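Local coordinates for angiopoietin-related protein 3 (Homo sapiens, PDB 6EUA), which raises plasma triglycerides by inhibiting lipoprotein lipase and, through the fibrinogen-like domain described here, mediates endothelial cell adhesion, at residues S47-I52 with L217-D222; I112-Y117 with N138-N143. One frame throughout, in Å; residues are numbered along the deposited sequence.

Contact 1 of 2, residues S47-I52 with L217-D222; sequences SPWTLI and LIHPTD
Within the antiparallel sheet of the fibrinogen C-terminal domain, strand 47-55 pairs with 213-220, the last strand of the chain. The two short segments run at 129°, and Thr50 and Ile218 form the hydrogen-bonded pair: Thr50 N gives to Ile218 O at 2.7 Å, nearly along the C=O axis, and Ile218 N returns a bond to Thr50 O. Trp49 and Leu217 bury the most surface. The CB of Trp49 sits 3.5 Å from Leu217 CD2; CG, beside the backbone N (chi1 -60°), is still near Leu217 CB. Farther out, CE3 touches Leu217 O, and at the rim CZ3 and CH2 lie beneath the CD2 edge of the His219 imidazole. That imidazole comes edge-on over one indole face in a T-shaped stack, planes 65° apart, with Val97 and Arg99 of strand 96-104 also against the indole. An alanine at Trp49 would remove the whole indole and would probably leave the His219 edge without its aromatic partner and Leu217 less well packed. Next along, Leu51 CD1 meets Leu217 CG at 3.7 Å. Beside Thr50, Ile218 reaches Ile52, CD1 to CG2. His219 ND1 donates to Pro220 O at 2.6 Å, which helps fix the ring's rotation and leaves CD2 pointing at Trp49 CH2, 3.2 Å away.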
loop_
_atom_site.group_PDB
_atom_site.type_symbol
_atom_site.label_atom_id
_atom_site.label_comp_id
_atom_site.label_asym_id
_atom_site.label_seq_id
_atom_site.Cartn_x
_atom_site.Cartn_y
_atom_site.Cartn_z
ATOM N N SER A 47 -7.245 -6.471 18.007
ATOM C CA SER A 47 -8.580 -6.796 17.507
ATOM C C SER A 47 -8.745 -6.353 16.058
ATOM O O SER A 47 -8.449 -5.194 15.738
ATOM C CB SER A 47 -9.661 -6.112 18.378
ATOM O OG SER A 47 -9.763 -6.702 19.662
ATOM N N PRO A 48 -9.267 -7.202 15.169
ATOM C CA PRO A 48 -9.411 -6.819 13.764
ATOM C C PRO A 48 -10.692 -6.050 13.473
ATOM O O PRO A 48 -11.748 -6.304 14.053
ATOM C CB PRO A 48 -9.453 -8.177 13.055
ATOM C CG PRO A 48 -10.186 -9.039 14.045
ATOM C CD PRO A 48 -9.738 -8.579 15.407
ATOM N N TRP A 49 -10.579 -5.107 12.529
ATOM C CA TRP A 49 -11.694 -4.327 11.999
ATOM C C TRP A 49 -11.649 -4.370 10.476
ATOM O O TRP A 49 -10.569 -4.487 9.887
ATOM C CB TRP A 49 -11.640 -2.833 12.462
ATOM C CG TRP A 49 -11.685 -2.623 13.963
ATOM C CD1 TRP A 49 -10.650 -2.784 14.847
ATOM C CD2 TRP A 49 -12.826 -2.240 14.752
ATOM N NE1 TRP A 49 -11.076 -2.530 16.133
ATOM C CE2 TRP A 49 -12.402 -2.182 16.105
ATOM C CE3 TRP A 49 -14.161 -1.941 14.449
ATOM C CZ2 TRP A 49 -13.269 -1.825 17.156
ATOM C CZ3 TRP A 49 -15.020 -1.582 15.490
ATOM C CH2 TRP A 49 -14.567 -1.537 16.833
ATOM N N THR A 50 -12.821 -4.257 9.834
ATOM C CA THR A 50 -12.879 -3.931 8.408
ATOM C C THR A 50 -12.948 -2.411 8.271
ATOM O O THR A 50 -13.868 -1.781 8.799
ATOM C CB THR A 50 -14.088 -4.578 7.715
ATOM O OG1 THR A 50 -14.038 -6.004 7.857
ATOM C CG2 THR A 50 -14.107 -4.223 6.215
ATOM N N LEU A 51 -11.976 -1.815 7.586
ATOM C CA LEU A 51 -12.001 -0.370 7.361
ATOM C C LEU A 51 -12.966 -0.056 6.221
ATOM O O LEU A 51 -12.773 -0.540 5.104
ATOM C CB LEU A 51 -10.601 0.147 7.031
ATOM C CG LEU A 51 -10.354 1.640 6.795
ATOM C CD1 LEU A 51 -10.770 2.486 8.017
ATOM C CD2 LEU A 51 -8.888 1.871 6.489
ATOM N N ILE A 52 -14.008 0.738 6.486
ATOM C CA ILE A 52 -14.984 1.047 5.444
ATOM C C ILE A 52 -14.869 2.477 4.919
ATOM O O ILE A 52 -15.423 2.767 3.847
ATOM C CB ILE A 52 -16.429 0.761 5.905
ATOM C CG1 ILE A 52 -16.818 1.661 7.088
ATOM C CG2 ILE A 52 -16.583 -0.733 6.253
ATOM C CD1 ILE A 52 -18.327 1.787 7.290
ATOM N N LEU A 217 -14.614 2.084 10.982
ATOM C CA LEU A 217 -14.220 0.683 11.088
ATOM C C LEU A 217 -15.344 -0.151 11.690
ATOM O O LEU A 217 -15.975 0.270 12.660
ATOM C CB LEU A 217 -12.964 0.533 11.959
ATOM C CG LEU A 217 -11.725 1.237 11.397
ATOM C CD1 LEU A 217 -11.219 2.291 12.368
ATOM C CD2 LEU A 217 -10.647 0.219 11.048
ATOM N N ILE A 218 -15.554 -1.364 11.165
ATOM C CA ILE A 218 -16.602 -2.243 11.686
ATOM C C ILE A 218 -16.045 -3.626 11.997
ATOM O O ILE A 218 -15.043 -4.063 11.420
ATOM C CB ILE A 218 -17.803 -2.370 10.718
ATOM C CG1 ILE A 218 -17.425 -3.186 9.473
ATOM C CG2 ILE A 218 -18.336 -0.991 10.342
ATOM C CD1 ILE A 218 -18.581 -3.313 8.469
ATOM N N HIS A 219 -16.713 -4.319 12.921
ATOM C CA HIS A 219 -16.452 -5.735 13.161
ATOM C C HIS A 219 -17.688 -6.360 13.797
ATOM O O HIS A 219 -18.477 -5.649 14.430
ATOM C CB HIS A 219 -15.195 -5.939 14.031
ATOM C CG HIS A 219 -15.369 -5.631 15.490
ATOM N ND1 HIS A 219 -16.165 -6.381 16.330
ATOM C CD2 HIS A 219 -14.790 -4.687 16.271
ATOM C CE1 HIS A 219 -16.093 -5.893 17.557
ATOM N NE2 HIS A 219 -15.269 -4.861 17.547
ATOM N N PRO A 220 -17.915 -7.659 13.601
ATOM C CA PRO A 220 -19.095 -8.298 14.195
ATOM C C PRO A 220 -19.085 -8.247 15.711
ATOM O O PRO A 220 -18.031 -8.195 16.351
ATOM C CB PRO A 220 -19.009 -9.748 13.697
ATOM C CG PRO A 220 -17.598 -9.937 13.287
ATOM C CD PRO A 220 -17.144 -8.598 12.769
ATOM N N THR A 221 -20.294 -8.274 16.282
ATOM C CA THR A 221 -20.432 -8.351 17.733
ATOM C C THR A 221 -19.958 -9.696 18.262
ATOM O O THR A 221 -19.253 -9.760 19.278
ATOM C CB THR A 221 -21.880 -8.099 18.133
ATOM O OG1 THR A 221 -22.142 -6.695 18.070
ATOM C CG2 THR A 221 -22.131 -8.585 19.541
ATOM N N ASP A 222 -20.330 -10.779 17.592
ATOM C CA ASP A 222 -19.836 -12.097 17.956
ATOM C C ASP A 222 -19.356 -12.819 16.703
ATOM O O ASP A 222 -18.669 -13.836 16.779
ATOM C CB ASP A 222 -20.923 -12.903 18.674
ATOM C CG ASP A 222 -20.380 -14.151 19.346
ATOM O OD1 ASP A 222 -19.206 -14.145 19.779
ATOM O OD2 ASP A 222 -21.136 -15.141 19.441
#

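Contact 2 of 2, residues I112-Y117 with N138-N143; sequences IEYSFY and NAIPEN
The phenol of Tyr114 reaches off strand 109-118 to meet the side-chain amide of Asn138 tip to tip. Its OH donates to Asn138 OD1 at 2.5 Å, a short bond in which the oxygen lies near the plane of the phenol ring while the hydroxyl stands 29° out of the carbonyl plane. Ring and amide planes are turned 70° apart, so the amide is not stacked on the ring. Ile140 CD1 packs by the phenol's end, 4.2 Å from Tyr114 CZ. Another van der Waals touch comes from Ile112, whose extended chain (CG1 anti to the backbone N, chi1 177°) brings CD1 to 3.7 Å from Asn138 CB. What holds the amide in place is an Asx turn: OD1 also accepts from Ile140 N at 3.0 Å, so two donors grip the one oxygen. The ND2 of Asn138 gives a very short bond of 2.4 Å to Ile140 O, and a weak one to Glu142 OE2. These bonds shape the irregular loop between strands 127-134 and 147-149 of the fibrinogen C-terminal domain, and the Tyr114 bond ties it to the sheet. Farther out, Trp201 of strand 199-202 packs on Tyr114, Ala139 and Ile140, and Leu129 touches Ile140 from strand 127-134. Glu142 is positioned in turn by its other carboxylate oxygen, OE1, which accepts a hydrogen bond from Ala131 N.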
loop_
_atom_site.group_PDB
_atom_site.type_symbol
_atom_site.label_atom_id
_atom_site.label_comp_id
_atom_site.label_asym_id
_atom_site.label_seq_id
_atom_site.Cartn_x
_atom_site.Cartn_y
_atom_site.Cartn_z
ATOM N N ILE A 112 -14.783 6.791 18.975
ATOM C CA ILE A 112 -16.071 6.467 19.571
ATOM C C ILE A 112 -16.591 5.200 18.912
ATOM O O ILE A 112 -16.410 4.983 17.710
ATOM C CB ILE A 112 -17.062 7.652 19.458
ATOM C CG1 ILE A 112 -18.438 7.274 20.012
ATOM C CG2 ILE A 112 -17.125 8.198 18.047
ATOM C CD1 ILE A 112 -19.383 8.479 20.155
ATOM N N GLU A 113 -17.200 4.341 19.721
ATOM C CA GLU A 113 -17.751 3.087 19.241
ATOM C C GLU A 113 -19.258 3.085 19.441
ATOM O O GLU A 113 -19.772 3.650 20.412
ATOM C CB GLU A 113 -17.102 1.893 19.941
ATOM C CG GLU A 113 -15.628 1.757 19.618
ATOM C CD GLU A 113 -15.056 0.398 19.976
ATOM O OE1 GLU A 113 -15.838 -0.492 20.377
ATOM O OE2 GLU A 113 -13.820 0.228 19.869
ATOM N N TYR A 114 -19.955 2.465 18.490
ATOM C CA TYR A 114 -21.397 2.298 18.517
ATOM C C TYR A 114 -21.743 0.862 18.180
ATOM O O TYR A 114 -21.020 0.189 17.436
ATOM C CB TYR A 114 -22.135 3.167 17.496
ATOM C CG TYR A 114 -21.734 4.610 17.385
ATOM C CD1 TYR A 114 -20.535 4.986 16.776
ATOM C CD2 TYR A 114 -22.577 5.613 17.863
ATOM C CE1 TYR A 114 -20.184 6.320 16.664
ATOM C CE2 TYR A 114 -22.235 6.942 17.761
ATOM C CZ TYR A 114 -21.040 7.297 17.161
ATOM O OH TYR A 114 -20.726 8.638 17.053
ATOM N N SER A 115 -22.888 0.427 18.697
ATOM C CA SER A 115 -23.554 -0.786 18.251
ATOM C C SER A 115 -24.594 -0.394 17.208
ATOM O O SER A 115 -25.400 0.518 17.451
ATOM C CB SER A 115 -24.204 -1.504 19.438
ATOM O OG SER A 115 -25.155 -2.466 19.017
ATOM N N PHE A 116 -24.571 -1.060 16.046
ATOM C CA PHE A 116 -25.449 -0.637 14.962
ATOM C C PHE A 116 -26.064 -1.817 14.228
ATOM O O PHE A 116 -25.624 -2.968 14.338
ATOM C CB PHE A 116 -24.746 0.294 13.951
ATOM C CG PHE A 116 -23.807 -0.400 13.007
ATOM C CD1 PHE A 116 -22.482 -0.619 13.361
ATOM C CD2 PHE A 116 -24.234 -0.800 11.748
ATOM C CE1 PHE A 116 -21.609 -1.250 12.480
ATOM C CE2 PHE A 116 -23.367 -1.435 10.867
ATOM C CZ PHE A 116 -22.063 -1.663 11.222
ATOM N N TYR A 117 -27.139 -1.477 13.510
ATOM C CA TYR A 117 -27.842 -2.320 12.557
ATOM C C TYR A 117 -27.968 -1.538 11.260
ATOM O O TYR A 117 -28.040 -0.308 11.273
ATOM C CB TYR A 117 -29.235 -2.718 13.067
ATOM C CG TYR A 117 -29.186 -3.674 14.227
ATOM C CD1 TYR A 117 -29.134 -3.213 15.539
ATOM C CD2 TYR A 117 -29.156 -5.039 14.012
ATOM C CE1 TYR A 117 -29.084 -4.100 16.605
ATOM C CE2 TYR A 117 -29.106 -5.922 15.059
ATOM C CZ TYR A 117 -29.072 -5.456 16.353
ATOM O OH TYR A 117 -29.020 -6.364 17.388
ATOM N N ASN A 138 -20.547 12.023 21.377
ATOM C CA ASN A 138 -21.241 11.644 20.160
ATOM C C ASN A 138 -21.827 12.866 19.463
ATOM O O ASN A 138 -22.330 13.785 20.114
ATOM C CB ASN A 138 -22.352 10.647 20.483
ATOM C CG ASN A 138 -23.105 10.196 19.249
ATOM O OD1 ASN A 138 -22.522 9.988 18.190
ATOM N ND2 ASN A 138 -24.411 10.061 19.380
ATOM N N ALA A 139 -21.763 12.867 18.127
ATOM C CA ALA A 139 -22.372 13.902 17.303
ATOM C C ALA A 139 -23.504 13.394 16.422
ATOM O O ALA A 139 -24.162 14.206 15.766
ATOM C CB ALA A 139 -21.316 14.565 16.402
ATOM N N ILE A 140 -23.740 12.086 16.377
ATOM C CA ILE A 140 -24.748 11.487 15.506
ATOM C C ILE A 140 -25.952 11.127 16.367
ATOM O O ILE A 140 -25.777 10.594 17.474
ATOM C CB ILE A 140 -24.171 10.263 14.770
ATOM C CG1 ILE A 140 -22.869 10.639 14.058
ATOM C CG2 ILE A 140 -25.171 9.683 13.776
ATOM C CD1 ILE A 140 -21.981 9.459 13.699
ATOM N N PRO A 141 -27.175 11.421 15.930
ATOM C CA PRO A 141 -28.358 11.058 16.728
ATOM C C PRO A 141 -28.427 9.557 16.978
ATOM O O PRO A 141 -28.271 8.751 16.059
ATOM C CB PRO A 141 -29.527 11.537 15.863
ATOM C CG PRO A 141 -28.945 12.612 14.991
ATOM C CD PRO A 141 -27.528 12.180 14.718
ATOM N N GLU A 142 -28.664 9.185 18.234
ATOM C CA GLU A 142 -28.765 7.784 18.618
ATOM C C GLU A 142 -30.222 7.322 18.647
ATOM O O GLU A 142 -31.147 8.112 18.841
ATOM C CB GLU A 142 -28.142 7.547 19.993
ATOM C CG GLU A 142 -26.676 7.889 20.111
ATOM C CD GLU A 142 -26.128 7.582 21.500
ATOM O OE1 GLU A 142 -26.354 6.447 21.986
ATOM O OE2 GLU A 142 -25.495 8.479 22.109
ATOM N N ASN A 143 -30.408 6.009 18.465
ATOM C CA ASN A 143 -31.716 5.354 18.572
ATOM C C ASN A 143 -32.721 5.898 17.561
ATOM O O ASN A 143 -33.930 5.918 17.809
ATOM C CB ASN A 143 -32.265 5.462 19.994
ATOM C CG ASN A 143 -31.578 4.514 20.935
ATOM O OD1 ASN A 143 -31.588 3.300 20.720
ATOM N ND2 ASN A 143 -30.950 5.056 21.971
#

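The two contacts have centres about 15 Å apart and share the large antiparallel sheet of the fibrinogen C-terminal domain. Strand 96-104 lies between them, pairing with 213-220 of contact 1 and with 109-118 of contact 2. They also touch directly: Trp49 CZ2 comes to 3.4 Å from Glu113 OE2, and Ile218 CG2 to 3.9 Å from Phe116 CZ. Along the chain, 112-117 and 138-143 both fall between 47-52 and 217-222, so contact 1 joins an early strand to the last strand of the chain, while contact 2 closes a short local excursion. Contact 1 thus brings early and late parts of the chain together in one sheet, on which contact 2 sets the loop.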